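Local coordinates for protein hydrolase, haloacid dehalogenase-like family (Pseudomonas syringae pv. tomato, PDB 3S6J) that probably acts as a metal-dependent sugar phosphatase of the haloacid dehalogenase family and carries calcium in this crystal structure, at residues Ser8-Leu13 with Leu154-Lys159; Lys134-Thr139 with Lys158-Pro163; Thr186-Leu191 with Leu213-His218. One frame throughout, in Å; residues are numbered along the deposited sequence.

Interaction 1: residues Ser8-Leu13 with Leu154-Lys159; sequences SFIFDL and LAAAKK. With CA (calcium ion), chain M.
Ile10 points its side chain at residues 154-159 of helix 151-160, and two alanines receive it. The gamma methyl CG2 lies 3.9 Å from Ala156 CB and makes the closest approach. The other branch passes over the same methyl and goes on to the backbone of the next residue: CD1 is 4.2 Å from Ala156 CB and 4.1 Å from Ala157 N, while Ala157 CB stands a little farther off at 4.4 Å. Ala156 CB is thus met by both arms of the isoleucine fork. The torsions explain this spread. CG1 leaves beside the backbone N (chi1 -54°) and continues extended (chi2 171°), which carries CD1 out to the helix backbone. Because Ala156 and Ala157 present single methyls to the strand, the backbones can come close; the CA atoms of Ile10 and Ala156 are 6.8 Å apart. All three residues are buried.

This is the packing of a helix on the central strand region of the Rossmann-like domain, the haloacid dehalogenase-like part of a longer protein. Strand 8-11 runs parallel to and between strands 110-113 and 167-171, and on the face turned from helix 151-160, Phe9 and Phe11 pack on helix 96-105.

Just past the strand, Asp12 begins a sequence that fits the DxDx(T/V) motif of the family, whose first aspartate is typically the nucleophile. Its OD2 binds the calcium ion at 2.5 Å, whereas OD1 lies 3.3 Å from the metal and makes a salt bridge with Lys147. Asp14 O, Asp172 OD1 and three waters complete the observed coordination. Thr16 OG1 hydrogen-bonds to the metal-binding OD2, and one of the metal waters donates a weak bond to OD1.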
# COMPACT_ATOMS: atom_id res chain seq x y z
N SER E 8 -1.93 -28.76 7.96
CA SER E 8 -1.38 -27.95 9.04
C SER E 8 -1.09 -26.54 8.52
O SER E 8 -0.78 -26.36 7.34
CB SER E 8 -0.11 -28.59 9.61
OG SER E 8 -0.41 -29.85 10.20
N PHE E 9 -1.20 -25.54 9.39
CA PHE E 9 -1.26 -24.15 8.95
C PHE E 9 -0.14 -23.28 9.48
O PHE E 9 0.08 -23.18 10.70
CB PHE E 9 -2.61 -23.54 9.33
CG PHE E 9 -3.77 -24.10 8.56
CD1 PHE E 9 -4.27 -25.37 8.86
CD2 PHE E 9 -4.37 -23.37 7.55
CE1 PHE E 9 -5.36 -25.89 8.16
CE2 PHE E 9 -5.45 -23.89 6.84
CZ PHE E 9 -5.94 -25.16 7.14
N ILE E 10 0.56 -22.61 8.57
CA ILE E 10 1.57 -21.63 8.96
C ILE E 10 1.12 -20.22 8.57
O ILE E 10 1.04 -19.90 7.38
CB ILE E 10 2.94 -21.93 8.34
CG1 ILE E 10 3.36 -23.37 8.66
CG2 ILE E 10 3.95 -20.96 8.88
CD1 ILE E 10 4.60 -23.85 7.91
N PHE E 11 0.81 -19.41 9.57
CA PHE E 11 0.27 -18.08 9.33
C PHE E 11 1.35 -17.02 9.48
O PHE E 11 2.12 -17.02 10.44
CB PHE E 11 -0.83 -17.77 10.35
CG PHE E 11 -2.12 -18.49 10.12
CD1 PHE E 11 -3.08 -17.97 9.27
CD2 PHE E 11 -2.41 -19.66 10.79
CE1 PHE E 11 -4.29 -18.62 9.09
CE2 PHE E 11 -3.61 -20.32 10.61
CZ PHE E 11 -4.55 -19.80 9.75
N ASP E 12 1.41 -16.10 8.52
CA ASP E 12 2.13 -14.86 8.75
C ASP E 12 1.28 -14.03 9.74
O ASP E 12 0.12 -14.38 10.00
CB ASP E 12 2.33 -14.12 7.43
CG ASP E 12 2.81 -12.71 7.64
OD1 ASP E 12 3.95 -12.54 8.10
OD2 ASP E 12 2.04 -11.78 7.36
N LEU E 13 1.84 -12.96 10.30
CA LEU E 13 1.11 -12.20 11.32
C LEU E 13 0.70 -10.81 10.87
O LEU E 13 -0.47 -10.54 10.58
CB LEU E 13 1.93 -12.14 12.61
CG LEU E 13 1.33 -11.46 13.85
CD1 LEU E 13 -0.09 -11.97 14.16
CD2 LEU E 13 2.27 -11.67 15.05
N LEU E 154 10.06 -23.59 8.01
CA LEU E 154 10.63 -24.87 8.38
C LEU E 154 10.61 -25.04 9.90
O LEU E 154 10.23 -26.10 10.40
CB LEU E 154 12.06 -24.99 7.85
CG LEU E 154 12.18 -24.93 6.32
CD1 LEU E 154 13.61 -24.94 5.85
CD2 LEU E 154 11.38 -26.06 5.67
N ALA E 155 11.01 -24.00 10.62
CA ALA E 155 10.98 -24.02 12.08
C ALA E 155 9.55 -24.15 12.58
O ALA E 155 9.30 -24.80 13.59
CB ALA E 155 11.65 -22.77 12.66
N ALA E 156 8.62 -23.54 11.86
CA ALA E 156 7.20 -23.60 12.20
C ALA E 156 6.63 -25.00 11.95
O ALA E 156 5.94 -25.55 12.80
CB ALA E 156 6.42 -22.57 11.42
N ALA E 157 6.93 -25.57 10.78
CA ALA E 157 6.46 -26.92 10.49
C ALA E 157 6.98 -27.85 11.56
O ALA E 157 6.29 -28.76 12.03
CB ALA E 157 6.92 -27.37 9.12
N LYS E 158 8.22 -27.62 11.96
CA LYS E 158 8.87 -28.42 12.99
C LYS E 158 8.20 -28.23 14.35
O LYS E 158 7.99 -29.18 15.09
CB LYS E 158 10.34 -28.04 13.07
CG LYS E 158 11.22 -29.12 13.61
CD LYS E 158 12.65 -28.65 13.63
CE LYS E 158 12.90 -27.65 14.78
NZ LYS E 158 11.95 -26.49 14.80
N LYS E 159 7.84 -27.00 14.69
CA LYS E 159 7.24 -26.76 15.99
C LYS E 159 5.88 -27.44 16.17
O LYS E 159 5.48 -27.76 17.29
CB LYS E 159 7.13 -25.27 16.30
CG LYS E 159 6.25 -24.96 17.52
CD LYS E 159 6.55 -23.60 18.08
CE LYS E 159 7.97 -23.53 18.62
NZ LYS E 159 8.21 -22.22 19.27
CA CA M . 3.28 -9.76 6.48
O HOH W 1 4.99 -11.00 5.30
O HOH W 2 5.23 -8.67 7.71
O HOH W 3 3.62 -7.62 4.92

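Interaction 2: residues Lys134-Thr139 with Lys158-Pro163; sequences KINIVT and KKIGAP
Lys159 leaves the last turn of its helix in an almost extended chain that bends at its third torsion (chi3 -65°), and this kink brings the ammonium group to Ile137. Asn136 meets it with CG held beside its own backbone N, a setting that sends the amide to the helix. The NZ of Lys159 donates to Ile137 O over 3.3 Å, a long bond. The donor stands above the carbonyl plane, 38° out of it, and the C=O...NZ angle is 141°, so the lysine reaches the oxygen from over the peptide rather than along a lone pair.

On its way the lysine chain passes the Asn136 amide at a slant, with CG 3.9 Å and CD 4.0 Å from OD1. The other side of the amide lies against Ile160, where Asn136 CG is 3.8 Å from Ile160 CG2. The amide therefore meets two successive residues of the helix, OD1 the lysine chain and ND2 the CG2 branch of Ile160. Behind these residues the chain turns out of the helix through a Schellman motif, with Gly161 at positive phi and its N bonded to Lys158 O.

The contact joins the C-terminal end of helix 151-160 to strand 137-138, the outermost strand on this side of the parallel sheet. That strand pairs with 110-113, where Cys111 touches both Asn136 and Ile160, and Ile160 also reaches Ser8 of strand 8-11.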
# COMPACT_ATOMS: atom_id res chain seq x y z
N LYS E 134 1.98 -18.56 24.93
CA LYS E 134 0.88 -19.51 25.08
C LYS E 134 0.44 -20.13 23.74
O LYS E 134 -0.53 -20.90 23.71
CB LYS E 134 -0.32 -18.85 25.76
CG LYS E 134 -0.17 -18.60 27.26
CD LYS E 134 -1.17 -17.53 27.73
CE LYS E 134 -1.49 -17.61 29.21
NZ LYS E 134 -2.69 -18.47 29.45
N ILE E 135 1.13 -19.79 22.65
CA ILE E 135 0.78 -20.31 21.33
C ILE E 135 1.98 -20.88 20.59
O ILE E 135 3.11 -20.84 21.08
CB ILE E 135 0.18 -19.22 20.42
CG1 ILE E 135 1.10 -17.99 20.39
CG2 ILE E 135 -1.23 -18.86 20.85
CD1 ILE E 135 0.86 -17.06 19.23
N ASN E 136 1.73 -21.40 19.39
CA ASN E 136 2.79 -21.83 18.49
C ASN E 136 3.23 -20.68 17.60
O ASN E 136 2.49 -20.25 16.71
CB ASN E 136 2.31 -23.00 17.64
CG ASN E 136 2.29 -24.32 18.39
OD1 ASN E 136 2.94 -24.48 19.43
ND2 ASN E 136 1.55 -25.28 17.87
N ILE E 137 4.42 -20.16 17.84
CA ILE E 137 4.93 -19.04 17.06
C ILE E 137 6.45 -19.09 16.92
O ILE E 137 7.16 -19.48 17.85
CB ILE E 137 4.52 -17.69 17.67
CG1 ILE E 137 5.11 -16.53 16.86
CG2 ILE E 137 4.96 -17.59 19.13
CD1 ILE E 137 4.55 -15.18 17.24
N VAL E 138 6.92 -18.70 15.75
CA VAL E 138 8.35 -18.55 15.48
C VAL E 138 8.61 -17.11 15.07
O VAL E 138 7.84 -16.54 14.31
CB VAL E 138 8.82 -19.50 14.36
CG1 VAL E 138 10.21 -19.16 13.94
CG2 VAL E 138 8.76 -20.94 14.83
N THR E 139 9.68 -16.53 15.60
CA THR E 139 10.05 -15.17 15.25
C THR E 139 11.46 -15.12 14.65
O THR E 139 12.18 -16.12 14.63
CB THR E 139 9.96 -14.21 16.47
OG1 THR E 139 11.01 -14.50 17.41
CG2 THR E 139 8.64 -14.37 17.16
N LYS E 158 8.22 -27.62 11.96
CA LYS E 158 8.87 -28.42 12.99
C LYS E 158 8.20 -28.23 14.35
O LYS E 158 7.99 -29.18 15.09
CB LYS E 158 10.34 -28.04 13.07
CG LYS E 158 11.22 -29.12 13.61
CD LYS E 158 12.65 -28.65 13.63
CE LYS E 158 12.90 -27.65 14.78
NZ LYS E 158 11.95 -26.49 14.80
N LYS E 159 7.84 -27.00 14.69
CA LYS E 159 7.24 -26.76 15.99
C LYS E 159 5.88 -27.44 16.17
O LYS E 159 5.48 -27.76 17.29
CB LYS E 159 7.13 -25.27 16.30
CG LYS E 159 6.25 -24.96 17.52
CD LYS E 159 6.55 -23.60 18.08
CE LYS E 159 7.97 -23.53 18.62
NZ LYS E 159 8.21 -22.22 19.27
N ILE E 160 5.17 -27.66 15.06
CA ILE E 160 3.84 -28.24 15.16
C ILE E 160 3.80 -29.71 14.76
O ILE E 160 2.74 -30.34 14.78
CB ILE E 160 2.76 -27.41 14.38
CG1 ILE E 160 3.16 -27.21 12.92
CG2 ILE E 160 2.54 -26.07 15.07
CD1 ILE E 160 2.16 -26.35 12.14
N GLY E 161 4.97 -30.25 14.41
CA GLY E 161 5.11 -31.67 14.13
C GLY E 161 4.62 -32.08 12.76
O GLY E 161 4.37 -33.25 12.50
N ALA E 162 4.50 -31.11 11.87
CA ALA E 162 4.03 -31.39 10.52
C ALA E 162 5.16 -31.31 9.50
O ALA E 162 6.00 -30.42 9.57
CB ALA E 162 2.92 -30.44 10.14
N PRO E 163 5.18 -32.25 8.55
CA PRO E 163 6.15 -32.15 7.46
C PRO E 163 5.81 -30.90 6.66
O PRO E 163 4.62 -30.57 6.55
CB PRO E 163 5.87 -33.41 6.62
CG PRO E 163 4.95 -34.26 7.45
CD PRO E 163 4.19 -33.31 8.32

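Interaction 3: residues Thr186-Leu191 with Leu213-His218; sequences TGVGLL and LDLLNH
Leu190 and Leu215 mark the nearest approach of the two backbones, with CA atoms 8.0 Å apart. The first belongs to the extended strand 186-190 and the second to a short helix, within which Asn217 N bonds to Leu213 O, with His218 N bonding to Leu215 O. Along the strand, Val188 and Leu190 sit two residues apart and so share one face of the sheet, while Gly187 and Gly189 alternate with them.

Leu215 carries the helix side of the contact, and its two methyls divide between the two strand residues. CD2 meets Leu190 CD1 at 4.1 Å, and CD1 meets Val188 CG1 at 4.3 Å. The leucine can reach both because its CG lies anti to the backbone N (chi1 165°), which extends the side chain from the helix toward the sheet. Val188 points directly at the helix. Leu190 starts out less directly, and it is the far part of its side chain that arrives at Leu215, the two leucines crossing at about a right angle.

The pairing places helix 212-217 on the sheet next to strand 186-190, which runs parallel to and between strands 167-171 and 207-209. Tyr209 and Ile222 touch both Val188 and Leu215, and Ile170 touches both leucines, so the contact is one part of a wider apolar cluster. At the end of the strand, Leu191 packs on Trp42 of the second subunit.

No hydrogen bond or charge spans the two segments. The join is made of methyl groups at ordinary van der Waals separation, burying 100 Å² in all, so it depends on the shape of the side chains and the exclusion of water rather than on directional bonding.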
# COMPACT_ATOMS: atom_id res chain seq x y z
N THR E 186 2.59 -25.12 0.07
CA THR E 186 1.54 -24.51 -0.74
C THR E 186 1.25 -23.15 -0.17
O THR E 186 0.95 -23.01 1.00
CB THR E 186 0.28 -25.35 -0.71
OG1 THR E 186 0.59 -26.67 -1.15
CG2 THR E 186 -0.80 -24.73 -1.61
N GLY E 187 1.37 -22.13 -1.02
CA GLY E 187 1.21 -20.76 -0.59
C GLY E 187 -0.12 -20.18 -0.99
O GLY E 187 -0.61 -20.39 -2.10
N VAL E 188 -0.73 -19.47 -0.05
CA VAL E 188 -2.01 -18.81 -0.25
C VAL E 188 -1.86 -17.36 0.21
O VAL E 188 -1.35 -17.10 1.31
CB VAL E 188 -3.12 -19.51 0.56
CG1 VAL E 188 -4.35 -18.62 0.66
CG2 VAL E 188 -3.47 -20.84 -0.09
N GLY E 189 -2.28 -16.42 -0.64
CA GLY E 189 -2.03 -15.02 -0.38
C GLY E 189 -3.28 -14.25 0.01
O GLY E 189 -4.38 -14.56 -0.49
N LEU E 190 -3.11 -13.25 0.88
CA LEU E 190 -4.18 -12.36 1.33
C LEU E 190 -3.91 -10.93 0.88
O LEU E 190 -2.76 -10.46 0.92
CB LEU E 190 -4.29 -12.38 2.85
CG LEU E 190 -5.17 -13.44 3.55
CD1 LEU E 190 -5.06 -14.78 2.91
CD2 LEU E 190 -4.90 -13.52 5.08
N LEU E 191 -4.97 -10.24 0.47
CA LEU E 191 -4.86 -8.85 0.03
C LEU E 191 -4.74 -7.85 1.19
O LEU E 191 -4.53 -6.65 0.96
CB LEU E 191 -6.07 -8.48 -0.85
CG LEU E 191 -6.34 -9.37 -2.07
CD1 LEU E 191 -7.58 -8.86 -2.82
CD2 LEU E 191 -5.12 -9.40 -3.00
N LEU E 213 -11.34 -13.82 6.70
CA LEU E 213 -12.74 -14.20 6.59
C LEU E 213 -12.98 -14.78 5.21
O LEU E 213 -13.66 -15.80 5.06
CB LEU E 213 -13.68 -13.01 6.83
CG LEU E 213 -15.20 -13.24 6.78
CD1 LEU E 213 -15.67 -14.19 7.88
CD2 LEU E 213 -15.97 -11.92 6.91
N ASP E 214 -12.42 -14.13 4.20
CA ASP E 214 -12.62 -14.58 2.83
C ASP E 214 -12.01 -15.96 2.69
O ASP E 214 -12.60 -16.87 2.10
CB ASP E 214 -12.02 -13.62 1.82
CG ASP E 214 -12.45 -13.93 0.40
OD1 ASP E 214 -13.48 -14.65 0.26
OD2 ASP E 214 -11.78 -13.47 -0.56
N LEU E 215 -10.82 -16.12 3.26
CA LEU E 215 -10.14 -17.41 3.23
C LEU E 215 -10.95 -18.47 3.98
O LEU E 215 -11.12 -19.60 3.51
CB LEU E 215 -8.75 -17.26 3.85
CG LEU E 215 -7.98 -18.52 4.24
CD1 LEU E 215 -7.85 -19.48 3.09
CD2 LEU E 215 -6.62 -18.12 4.74
N LEU E 216 -11.46 -18.10 5.15
CA LEU E 216 -12.25 -19.01 5.97
C LEU E 216 -13.44 -19.55 5.18
O LEU E 216 -13.74 -20.75 5.25
CB LEU E 216 -12.72 -18.30 7.25
CG LEU E 216 -13.80 -18.94 8.15
CD1 LEU E 216 -13.48 -20.37 8.55
CD2 LEU E 216 -13.99 -18.06 9.39
N ASN E 217 -14.09 -18.67 4.44
CA ASN E 217 -15.26 -19.00 3.64
C ASN E 217 -14.94 -19.90 2.46
O ASN E 217 -15.84 -20.46 1.86
CB ASN E 217 -15.94 -17.72 3.13
CG ASN E 217 -16.76 -17.03 4.20
OD1 ASN E 217 -17.22 -17.67 5.14
ND2 ASN E 217 -16.96 -15.72 4.06
N HIS E 218 -13.67 -20.02 2.12
CA HIS E 218 -13.24 -20.86 1.01
C HIS E 218 -12.26 -21.93 1.46
O HIS E 218 -11.55 -22.51 0.64
CB HIS E 218 -12.58 -20.01 -0.07
CG HIS E 218 -13.51 -19.03 -0.69
ND1 HIS E 218 -14.16 -19.27 -1.88
CD2 HIS E 218 -13.96 -17.83 -0.25
CE1 HIS E 218 -14.94 -18.24 -2.16
NE2 HIS E 218 -14.83 -17.35 -1.20

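Interactions 1 and 2 overlap on helix 151-160, sharing Lys158 and Lys159, with centres about 5 Å apart. They are tied directly: Ala162 N probably hydrogen-bonds to Ala157 O at 3.0 Å, and Val138 CG2 packs 3.9 Å from Ala156 N. Interaction 3 uses the same parallel sheet from its other face, its centre about 16 Å from that of interaction 1 and about 20 Å from that of interaction 2. Their relation to the calcium site differs: interaction 1 contains the ligand Asp12, in interaction 3 the side chain of Leu190 is about 9 Å from the ion, and interaction 2 is more remote, with that of Ile137 about 12 Å away.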